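Local coordinates for protein MlnE (Bacillus amyloliquefaciens subsp. plantarum, PDB 5D2E) that probably reduces a beta-keto group of a carrier-bound polyketide intermediate with NADPH, as the N-terminal B-type ketoreductase of the macrolactin assembly line, at residues D333-K345 with A382-A395. Residues are numbered along the deposited sequence; the frame is centred on the assembly and turned at random.
Sequences DISKEKETDALIK and APKVFGTVWLDKAA. With NAP (NADP nicotinamide-adenine-dinucleotide phosphate), chain B; GOL (glycerol), chain C.
In the NADP-binding Rossmann-type fold of this ketoreductase, residues 337-345 of helix 337-351 and helix 386-394 pack side by side beside the adenine pocket, the axes of these segments 8.9 Å apart and crossing at -39°, with Trp390 between them, its indole against Ser335 and Glu337 and its CB and carbonyl against Thr340. The indole is gripped on a face and at an edge, with Phe386 O against the opposite face, offset toward the rim. Glu337 CB sits over the five-membered ring, 3.6 Å from its centroid and near the ring normal, a CH-pi contact; with CG anti to the backbone N and the chain extended, the carboxylate stacks on the CZ3-CH2 side of the six-membered ring, the two planes only 7° apart, and OE2 extends beyond the rim. There Lys393 NZ meets Glu337 OE2 at 2.9 Å on the syn side in a salt bridge; NZ also donates to Asn139 O. At the ring edge Trp390 NE1 donates to Ser335 O (3.0 Å), which lies near the indole plane, but the bond is bent (132° at the hydrogen) and NE1 stands above the carbonyl plane. Glycerol O2, probably from crystallisation, donates to Ser335 O, while glycerol O3 accepts a second bond from NE1.

Closer to the cofactor the backbones converge at Gly387, whose CA-H points at Ile334 O (3.3 Å), an oxygen that also accepts from Thr340 OG1. The type I beta turn Asp333-Lys336 reads the adenine: Ile334 N donates to NAP N1A, and Asp333 OD1 accepts from N6A (2.9 Å) while also taking Ser335 N, an Asx turn, and Ser335 OG. From the other segment Lys384 NZ donates to the nicotinamide ribose at O3D. Near the C-terminal end of 386-394, water bridges Asp341 OD1 and Ala394 O, and Ile344 CG1 presses on Ala394 CB at 3.4 Å, tighter than usual carbon contact.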
loop_
_atom_site.group_PDB
_atom_site.type_symbol
_atom_site.label_atom_id
_atom_site.label_comp_id
_atom_site.label_asym_id
_atom_site.label_seq_id
_atom_site.Cartn_x
_atom_site.Cartn_y
_atom_site.Cartn_z
ATOM N N ASP A 333 -4.626 -14.590 14.997
ATOM C CA ASP A 333 -3.849 -14.264 13.814
ATOM C C ASP A 333 -4.868 -13.640 12.831
ATOM O O ASP A 333 -5.642 -14.330 12.201
ATOM C CB ASP A 333 -3.172 -15.494 13.252
ATOM C CG ASP A 333 -2.380 -15.202 12.030
ATOM O OD1 ASP A 333 -2.597 -14.109 11.449
ATOM O OD2 ASP A 333 -1.586 -16.081 11.617
ATOM N N ILE A 334 -4.918 -12.324 12.775
ATOM C CA ILE A 334 -5.986 -11.700 12.013
ATOM C C ILE A 334 -5.828 -11.816 10.497
ATOM O O ILE A 334 -6.739 -11.438 9.796
ATOM C CB ILE A 334 -6.318 -10.258 12.437
ATOM C CG1 ILE A 334 -5.143 -9.364 12.573
ATOM C CG2 ILE A 334 -7.005 -10.210 13.811
ATOM C CD1 ILE A 334 -4.400 -9.144 11.327
ATOM N N SER A 335 -4.724 -12.378 10.004
ATOM C CA SER A 335 -4.586 -12.774 8.582
ATOM C C SER A 335 -5.367 -14.023 8.221
ATOM O O SER A 335 -5.423 -14.431 7.048
ATOM C CB SER A 335 -3.109 -12.987 8.255
ATOM O OG SER A 335 -2.664 -14.252 8.725
ATOM N N LYS A 336 -5.905 -14.705 9.224
ATOM C CA LYS A 336 -6.691 -15.932 8.998
ATOM C C LYS A 336 -8.166 -15.589 9.128
ATOM O O LYS A 336 -8.628 -15.245 10.204
ATOM C CB LYS A 336 -6.346 -17.026 10.023
ATOM C CG LYS A 336 -4.894 -17.399 10.228
ATOM C CD LYS A 336 -4.182 -17.751 8.956
ATOM C CE LYS A 336 -2.767 -18.266 9.248
ATOM N NZ LYS A 336 -1.921 -18.070 8.028
ATOM N N GLU A 337 -8.887 -15.721 8.029
ATOM C CA GLU A 337 -10.226 -15.245 7.898
ATOM C C GLU A 337 -11.105 -15.745 9.057
ATOM O O GLU A 337 -11.835 -14.949 9.686
ATOM C CB GLU A 337 -10.792 -15.646 6.551
ATOM C CG GLU A 337 -12.205 -15.119 6.335
ATOM C CD GLU A 337 -12.757 -15.368 4.939
ATOM O OE1 GLU A 337 -12.078 -16.019 4.154
ATOM O OE2 GLU A 337 -13.856 -14.839 4.626
ATOM N N LYS A 338 -11.004 -17.027 9.371
ATOM C CA LYS A 338 -11.883 -17.599 10.429
ATOM C C LYS A 338 -11.526 -17.172 11.811
ATOM O O LYS A 338 -12.399 -17.115 12.687
ATOM C CB LYS A 338 -11.921 -19.109 10.355
ATOM C CG LYS A 338 -12.750 -19.559 9.172
ATOM C CD LYS A 338 -12.386 -20.968 8.780
ATOM C CE LYS A 338 -13.460 -21.568 7.888
ATOM N NZ LYS A 338 -13.055 -22.968 7.630
ATOM N N GLU A 339 -10.253 -16.866 12.038
ATOM C CA GLU A 339 -9.854 -16.380 13.349
ATOM C C GLU A 339 -10.377 -14.974 13.556
ATOM O O GLU A 339 -10.847 -14.625 14.644
ATOM C CB GLU A 339 -8.347 -16.419 13.561
ATOM C CG GLU A 339 -7.779 -17.842 13.615
ATOM C CD GLU A 339 -6.398 -17.923 14.243
ATOM O OE1 GLU A 339 -6.028 -17.113 15.151
ATOM O OE2 GLU A 339 -5.658 -18.792 13.782
ATOM N N THR A 340 -10.309 -14.161 12.503
ATOM C CA THR A 340 -10.774 -12.796 12.577
ATOM C C THR A 340 -12.298 -12.784 12.752
ATOM O O THR A 340 -12.840 -11.972 13.510
ATOM C CB THR A 340 -10.321 -12.019 11.342
ATOM O OG1 THR A 340 -8.896 -11.895 11.370
ATOM C CG2 THR A 340 -10.896 -10.605 11.341
ATOM N N ASP A 341 -12.988 -13.678 12.061
ATOM C CA ASP A 341 -14.418 -13.782 12.222
ATOM C C ASP A 341 -14.781 -14.171 13.672
ATOM O O ASP A 341 -15.657 -13.537 14.299
ATOM C CB ASP A 341 -14.982 -14.802 11.247
ATOM C CG ASP A 341 -16.516 -14.653 11.061
ATOM O OD1 ASP A 341 -17.060 -13.501 11.065
ATOM O OD2 ASP A 341 -17.169 -15.702 10.887
ATOM N N ALA A 342 -14.106 -15.192 14.188
ATOM C CA ALA A 342 -14.288 -15.637 15.576
ATOM C C ALA A 342 -14.020 -14.520 16.523
ATOM O O ALA A 342 -14.706 -14.391 17.510
ATOM C CB ALA A 342 -13.359 -16.811 15.890
ATOM N N LEU A 343 -13.005 -13.689 16.243
ATOM C CA LEU A 343 -12.657 -12.569 17.085
ATOM C C LEU A 343 -13.818 -11.524 17.195
ATOM O O LEU A 343 -14.183 -11.081 18.294
ATOM C CB LEU A 343 -11.348 -11.929 16.620
ATOM C CG LEU A 343 -10.968 -10.592 17.266
ATOM C CD1 LEU A 343 -10.706 -10.711 18.749
ATOM C CD2 LEU A 343 -9.821 -9.881 16.531
ATOM N N ILE A 344 -14.369 -11.105 16.057
ATOM C CA ILE A 344 -15.452 -10.115 16.045
ATOM C C ILE A 344 -16.701 -10.714 16.739
ATOM O O ILE A 344 -17.312 -10.050 17.589
ATOM C CB ILE A 344 -15.791 -9.628 14.620
ATOM C CG1 ILE A 344 -14.560 -8.981 13.922
ATOM C CG2 ILE A 344 -16.996 -8.720 14.639
ATOM C CD1 ILE A 344 -13.766 -7.965 14.668
ATOM N N LYS A 345 -17.008 -11.958 16.452
ATOM C CA LYS A 345 -18.104 -12.664 17.153
ATOM C C LYS A 345 -17.965 -12.672 18.671
ATOM O O LYS A 345 -18.943 -12.432 19.394
ATOM C CB LYS A 345 -18.228 -14.078 16.628
ATOM C CG LYS A 345 -18.970 -14.076 15.321
ATOM C CD LYS A 345 -18.848 -15.380 14.566
ATOM C CE LYS A 345 -19.752 -15.243 13.357
ATOM N NZ LYS A 345 -19.426 -16.236 12.314
ATOM N N ALA A 382 0.769 -10.544 5.036
ATOM C CA ALA A 382 -0.414 -11.195 5.599
ATOM C C ALA A 382 -1.277 -10.269 6.450
ATOM O O ALA A 382 -2.469 -10.230 6.236
ATOM C CB ALA A 382 0.001 -12.423 6.446
ATOM N N PRO A 383 -0.693 -9.542 7.432
ATOM C CA PRO A 383 -1.620 -8.797 8.285
ATOM C C PRO A 383 -2.269 -7.557 7.680
ATOM O O PRO A 383 -3.358 -7.133 8.116
ATOM C CB PRO A 383 -0.755 -8.376 9.467
ATOM C CG PRO A 383 0.665 -8.424 8.957
ATOM C CD PRO A 383 0.687 -9.500 7.936
ATOM N N LYS A 384 -1.563 -6.945 6.739
ATOM C CA LYS A 384 -1.942 -5.666 6.149
ATOM C C LYS A 384 -2.748 -5.845 4.838
ATOM O O LYS A 384 -3.500 -4.988 4.447
ATOM C CB LYS A 384 -0.682 -4.834 5.914
ATOM C CG LYS A 384 -0.125 -4.216 7.188
ATOM C CD LYS A 384 1.193 -3.612 7.011
ATOM C CE LYS A 384 1.747 -3.030 8.317
ATOM N NZ LYS A 384 0.982 -1.863 8.773
ATOM N N VAL A 385 -2.540 -6.944 4.126
ATOM C CA VAL A 385 -3.363 -7.237 2.932
ATOM C C VAL A 385 -4.560 -8.063 3.350
ATOM O O VAL A 385 -5.656 -7.527 3.453
ATOM C CB VAL A 385 -2.550 -7.822 1.801
ATOM C CG1 VAL A 385 -3.472 -8.194 0.612
ATOM C CG2 VAL A 385 -1.479 -6.839 1.403
ATOM N N PHE A 386 -4.349 -9.321 3.713
ATOM C CA PHE A 386 -5.463 -10.198 4.095
ATOM C C PHE A 386 -6.117 -9.785 5.391
ATOM O O PHE A 386 -7.357 -9.747 5.504
ATOM C CB PHE A 386 -4.978 -11.636 4.198
ATOM C CG PHE A 386 -4.603 -12.218 2.890
ATOM C CD1 PHE A 386 -5.589 -12.736 2.065
ATOM C CD2 PHE A 386 -3.298 -12.240 2.466
ATOM C CE1 PHE A 386 -5.267 -13.294 0.870
ATOM C CE2 PHE A 386 -2.961 -12.826 1.252
ATOM C CZ PHE A 386 -3.968 -13.326 0.445
ATOM N N GLY A 387 -5.304 -9.429 6.378
ATOM C CA GLY A 387 -5.838 -9.068 7.698
ATOM C C GLY A 387 -6.805 -7.905 7.652
ATOM O O GLY A 387 -7.882 -7.959 8.219
ATOM N N THR A 388 -6.396 -6.861 6.956
ATOM C CA THR A 388 -7.241 -5.696 6.775
ATOM C C THR A 388 -8.592 -6.088 6.184
ATOM O O THR A 388 -9.643 -5.625 6.647
ATOM C CB THR A 388 -6.536 -4.705 5.862
ATOM O OG1 THR A 388 -5.253 -4.387 6.389
ATOM C CG2 THR A 388 -7.327 -3.427 5.731
ATOM N N VAL A 389 -8.546 -6.938 5.151
ATOM C CA VAL A 389 -9.777 -7.324 4.437
ATOM C C VAL A 389 -10.654 -8.144 5.345
ATOM O O VAL A 389 -11.875 -7.958 5.370
ATOM C CB VAL A 389 -9.468 -8.020 3.079
ATOM C CG1 VAL A 389 -10.725 -8.532 2.383
ATOM C CG2 VAL A 389 -8.737 -7.011 2.136
ATOM N N TRP A 390 -10.034 -9.041 6.116
ATOM C CA TRP A 390 -10.812 -9.880 7.010
ATOM C C TRP A 390 -11.466 -9.111 8.123
ATOM O O TRP A 390 -12.621 -9.442 8.546
ATOM C CB TRP A 390 -9.966 -10.997 7.571
ATOM C CG TRP A 390 -9.317 -11.914 6.582
ATOM C CD1 TRP A 390 -8.173 -12.597 6.805
ATOM C CD2 TRP A 390 -9.775 -12.314 5.285
ATOM N NE1 TRP A 390 -7.831 -13.347 5.716
ATOM C CE2 TRP A 390 -8.826 -13.248 4.784
ATOM C CE3 TRP A 390 -10.899 -12.024 4.502
ATOM C CZ2 TRP A 390 -8.938 -13.862 3.506
ATOM C CZ3 TRP A 390 -11.026 -12.674 3.230
ATOM C CH2 TRP A 390 -10.035 -13.556 2.747
ATOM N N LEU A 391 -10.792 -8.050 8.591
ATOM C CA LEU A 391 -11.351 -7.207 9.655
ATOM C C LEU A 391 -12.554 -6.433 9.126
ATOM O O LEU A 391 -13.575 -6.349 9.762
ATOM C CB LEU A 391 -10.319 -6.229 10.152
ATOM C CG LEU A 391 -9.213 -6.765 11.047
ATOM C CD1 LEU A 391 -7.989 -5.876 11.109
ATOM C CD2 LEU A 391 -9.813 -6.917 12.457
ATOM N N ASP A 392 -12.434 -5.872 7.942
ATOM C CA ASP A 392 -13.569 -5.202 7.328
ATOM C C ASP A 392 -14.731 -6.195 7.113
ATOM O O ASP A 392 -15.884 -5.857 7.370
ATOM C CB ASP A 392 -13.194 -4.625 5.992
ATOM C CG ASP A 392 -14.420 -4.157 5.182
ATOM O OD1 ASP A 392 -14.915 -3.072 5.507
ATOM O OD2 ASP A 392 -14.830 -4.870 4.262
ATOM N N LYS A 393 -14.408 -7.374 6.611
ATOM C CA LYS A 393 -15.382 -8.383 6.256
ATOM C C LYS A 393 -16.117 -8.883 7.501
ATOM O O LYS A 393 -17.325 -8.820 7.550
ATOM C CB LYS A 393 -14.726 -9.542 5.556
ATOM C CG LYS A 393 -15.718 -10.498 4.887
ATOM C CD LYS A 393 -14.895 -11.532 4.110
ATOM C CE LYS A 393 -15.740 -12.429 3.208
ATOM N NZ LYS A 393 -14.927 -13.366 2.433
ATOM N N ALA A 394 -15.374 -9.289 8.527
ATOM C CA ALA A 394 -16.011 -9.743 9.779
ATOM C C ALA A 394 -16.828 -8.662 10.463
ATOM O O ALA A 394 -17.758 -8.977 11.168
ATOM C CB ALA A 394 -14.961 -10.240 10.740
ATOM N N ALA A 395 -16.440 -7.392 10.310
ATOM C CA ALA A 395 -17.093 -6.308 11.026
ATOM C C ALA A 395 -18.090 -5.541 10.164
ATOM O O ALA A 395 -18.519 -4.441 10.546
ATOM C CB ALA A 395 -16.062 -5.345 11.563
HETATM P PA NAP B . 5.240 -3.749 16.729
HETATM O O1A NAP B . 5.555 -3.287 18.177
HETATM O O2A NAP B . 5.874 -4.977 16.101
HETATM O O5B NAP B . 3.661 -4.045 16.794
HETATM C C5B NAP B . 3.037 -4.716 15.706
HETATM C C4B NAP B . 2.224 -5.798 16.372
HETATM O O4B NAP B . 1.545 -6.535 15.333
HETATM C C3B NAP B . 3.054 -6.851 17.158
HETATM O O3B NAP B . 2.792 -6.750 18.562
HETATM C C2B NAP B . 2.543 -8.204 16.637
HETATM O O2B NAP B . 2.327 -9.104 17.688
HETATM C C1B NAP B . 1.257 -7.806 15.874
HETATM N N9A NAP B . 0.930 -8.674 14.751
HETATM C C8A NAP B . 1.729 -9.002 13.663
HETATM N N7A NAP B . 1.092 -9.899 12.834
HETATM C C5A NAP B . -0.141 -10.084 13.347
HETATM C C6A NAP B . -1.297 -10.879 12.998
HETATM N N6A NAP B . -1.236 -11.616 11.841
HETATM N N1A NAP B . -2.400 -10.878 13.873
HETATM C C2A NAP B . -2.390 -10.124 14.988
HETATM N N3A NAP B . -1.335 -9.355 15.375
HETATM C C4A NAP B . -0.226 -9.305 14.629
HETATM O O3 NAP B . 5.430 -2.514 15.681
HETATM P PN NAP B . 5.024 -0.961 15.923
HETATM O O1N NAP B . 6.269 -0.093 15.867
HETATM O O2N NAP B . 3.989 -0.975 17.018
HETATM O O5D NAP B . 4.188 -0.525 14.609
HETATM C C5D NAP B . 2.772 -0.865 14.623
HETATM C C4D NAP B . 2.095 -0.558 13.279
HETATM O O4D NAP B . 2.362 0.763 12.832
HETATM C C3D NAP B . 2.653 -1.500 12.204
HETATM O O3D NAP B . 1.580 -1.978 11.414
HETATM C C2D NAP B . 3.633 -0.653 11.413
HETATM O O2D NAP B . 3.799 -1.125 10.046
HETATM C C1D NAP B . 3.068 0.789 11.556
HETATM N N1N NAP B . 4.172 1.779 11.465
HETATM C C2N NAP B . 5.065 1.956 12.506
HETATM C C3N NAP B . 6.136 2.869 12.474
HETATM C C7N NAP B . 7.112 3.056 13.669
HETATM O O7N NAP B . 8.077 3.819 13.577
HETATM N N7N NAP B . 6.951 2.437 14.847
HETATM C C4N NAP B . 6.307 3.607 11.294
HETATM C C5N NAP B . 5.428 3.396 10.224
HETATM C C6N NAP B . 4.351 2.495 10.331
HETATM P P2B NAP B . 2.342 -10.740 17.520
HETATM O O1X NAP B . 3.694 -11.169 16.969
HETATM O O2X NAP B . 2.024 -11.285 18.949
HETATM O O3X NAP B . 1.248 -11.050 16.536
HETATM C C1 GOL C . -2.356 -15.950 3.836
HETATM O O1 GOL C . -1.328 -15.155 4.400
HETATM C C2 GOL C . -3.684 -15.453 4.393
HETATM O O2 GOL C . -3.829 -15.966 5.697
HETATM C C3 GOL C . -4.808 -15.942 3.477
HETATM O O3 GOL C . -6.076 -15.500 3.960
HETATM O O HOH W 1 -13.048 -12.361 8.537
HETATM O O HOH W 2 -18.287 -11.576 12.305
#